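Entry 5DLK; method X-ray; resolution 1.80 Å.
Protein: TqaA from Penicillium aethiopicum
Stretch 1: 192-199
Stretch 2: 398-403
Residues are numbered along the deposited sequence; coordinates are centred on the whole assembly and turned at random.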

# COMPACT_ATOMS: atom_id res chain seq x y z
N ASP A 192 -16.28 8.77 2.45
CA ASP A 192 -17.41 8.38 1.62
C ASP A 192 -18.45 7.60 2.43
O ASP A 192 -19.65 7.83 2.28
CB ASP A 192 -16.97 7.54 0.42
CG ASP A 192 -16.36 8.39 -0.69
OD1 ASP A 192 -16.07 9.59 -0.44
OD2 ASP A 192 -16.17 7.85 -1.80
N PHE A 193 -18.00 6.67 3.27
CA PHE A 193 -18.93 5.91 4.12
C PHE A 193 -19.75 6.86 4.99
O PHE A 193 -20.98 6.81 5.00
CB PHE A 193 -18.18 4.90 5.01
CG PHE A 193 -19.10 3.97 5.77
CD1 PHE A 193 -19.73 4.39 6.94
CD2 PHE A 193 -19.30 2.67 5.34
CE1 PHE A 193 -20.57 3.54 7.64
CE2 PHE A 193 -20.14 1.81 6.04
CZ PHE A 193 -20.77 2.24 7.19
N ALA A 194 -19.06 7.74 5.70
CA ALA A 194 -19.72 8.68 6.60
C ALA A 194 -20.70 9.57 5.83
O ALA A 194 -21.83 9.78 6.27
CB ALA A 194 -18.71 9.52 7.32
N ALA A 195 -20.27 10.07 4.67
CA ALA A 195 -21.10 10.94 3.85
C ALA A 195 -22.36 10.23 3.37
O ALA A 195 -23.44 10.83 3.34
CB ALA A 195 -20.30 11.47 2.65
N ILE A 196 -22.24 8.95 3.02
CA ILE A 196 -23.39 8.19 2.55
C ILE A 196 -24.36 7.95 3.71
O ILE A 196 -25.57 8.12 3.55
CB ILE A 196 -22.98 6.85 1.93
CG1 ILE A 196 -22.24 7.09 0.61
CG2 ILE A 196 -24.20 5.96 1.71
CD1 ILE A 196 -21.57 5.85 0.05
N TYR A 197 -23.82 7.57 4.86
CA TYR A 197 -24.63 7.42 6.07
C TYR A 197 -25.30 8.75 6.45
O TYR A 197 -26.48 8.78 6.81
CB TYR A 197 -23.78 6.90 7.22
CG TYR A 197 -24.53 6.72 8.52
CD1 TYR A 197 -25.15 5.52 8.82
CD2 TYR A 197 -24.61 7.75 9.45
CE1 TYR A 197 -25.84 5.34 10.01
CE2 TYR A 197 -25.29 7.58 10.64
CZ TYR A 197 -25.91 6.37 10.92
OH TYR A 197 -26.59 6.20 12.10
N ASN A 198 -24.54 9.84 6.38
CA ASN A 198 -25.05 11.17 6.74
C ASN A 198 -25.95 11.76 5.66
O ASN A 198 -26.44 12.89 5.81
CB ASN A 198 -23.90 12.13 7.00
CG ASN A 198 -23.12 11.79 8.23
OD1 ASN A 198 -23.60 11.07 9.11
ND2 ASN A 198 -21.89 12.30 8.31
N GLN A 199 -26.15 11.01 4.59
CA GLN A 199 -26.94 11.43 3.44
C GLN A 199 -26.45 12.75 2.85
O GLN A 199 -27.23 13.65 2.54
CB GLN A 199 -28.42 11.52 3.83
CG GLN A 199 -28.99 10.17 4.23
CD GLN A 199 -30.41 10.26 4.75
OE1 GLN A 199 -30.71 11.07 5.63
NE2 GLN A 199 -31.29 9.43 4.21
N SER A 398 -10.93 8.85 10.96
CA SER A 398 -12.22 9.14 11.59
C SER A 398 -13.42 8.79 10.72
O SER A 398 -13.35 8.77 9.48
CB SER A 398 -12.29 10.61 12.01
OG SER A 398 -12.27 11.46 10.88
N LEU A 399 -14.54 8.51 11.38
CA LEU A 399 -15.78 8.17 10.71
C LEU A 399 -16.87 9.02 11.35
O LEU A 399 -17.55 8.57 12.27
CB LEU A 399 -16.10 6.68 10.84
CG LEU A 399 -17.15 6.07 9.92
CD1 LEU A 399 -16.56 5.85 8.54
CD2 LEU A 399 -17.68 4.76 10.49
N PRO A 400 -17.01 10.27 10.88
CA PRO A 400 -17.87 11.26 11.54
C PRO A 400 -19.37 11.03 11.28
O PRO A 400 -20.02 11.84 10.61
CB PRO A 400 -17.40 12.58 10.91
CG PRO A 400 -16.91 12.19 9.55
CD PRO A 400 -16.31 10.82 9.71
N LEU A 401 -19.91 9.94 11.83
CA LEU A 401 -21.34 9.65 11.69
C LEU A 401 -22.17 10.69 12.46
O LEU A 401 -21.87 11.02 13.60
CB LEU A 401 -21.66 8.24 12.20
CG LEU A 401 -20.87 7.09 11.56
CD1 LEU A 401 -21.40 5.73 11.99
CD2 LEU A 401 -20.87 7.23 10.04
N ARG A 402 -23.22 11.20 11.81
CA ARG A 402 -24.08 12.23 12.40
C ARG A 402 -25.02 11.63 13.45
O ARG A 402 -25.58 10.56 13.24
CB ARG A 402 -24.88 12.95 11.30
CG ARG A 402 -25.57 14.25 11.70
CD ARG A 402 -24.94 14.91 12.93
NE ARG A 402 -25.87 15.78 13.64
CZ ARG A 402 -25.67 16.27 14.86
NH1 ARG A 402 -24.57 15.96 15.54
NH2 ARG A 402 -26.58 17.06 15.42
N GLY A 403 -25.18 12.33 14.57
CA GLY A 403 -26.09 11.92 15.63
C GLY A 403 -25.83 12.72 16.90
O GLY A 403 -24.70 13.12 17.16
O HOH W 1 -27.23 8.49 13.33

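The last turns of a helix (192-197) and the residue after it, Asn198, pack against an irregular segment (398-403) more than 200 residues away in the same chain; together the two bury 364 Å². Ser398, at the exposed start of the segment, makes no contact. The CA-to-CB bond of Leu399 points sideways, but its chi1 t, chi2 p rotamer brings the end of the side chain nearer the helix, where CD1 lies 3.8 Å from Phe193 CD1; both residues are buried, as suits their wholly apolar side chains. Pro400 touches the helix with its ring carbon CD, 3.6 Å from Ala194 CB. Ala194, whose CB points toward the segment, is small, and here the backbones are close: Ala194 CA is 5.4 Å from Leu401 CA. The carbonyl of Pro400 accepts a nearly straight hydrogen bond from Asn198 (ND2 to O 3.0 Å, 174°). Leu401, with the largest covered area of the contact, touches with CD2 two aromatic side chains one helical turn apart, 3.8 Å from Tyr197 CD2 and 4.4 Å from Phe193 CD1, where it sits at the edge of the Phe193 ring; the same methyl is 3.9 Å from Ala194 CA. At Arg402 the backbone does the polar work: its N donates to Asn198 OD1 (2.7 Å, 153°). The one amide of Asn198, which has both a donor and an acceptor, thus satisfies two backbone groups of a segment that forms no regular strand. Arg402 CB comes within 3.2 Å of Asn198 OD1, while the rest of the side chain leads away, leaving its charged end clear of the helix. Arg402 O accepts from water 1 (2.6 Å from the water O), which in turn accepts from Tyr197 OH (2.7 Å), so the buried tyrosine combines apolar ring contact with a water-mediated link. Gly403 lies beyond the contact.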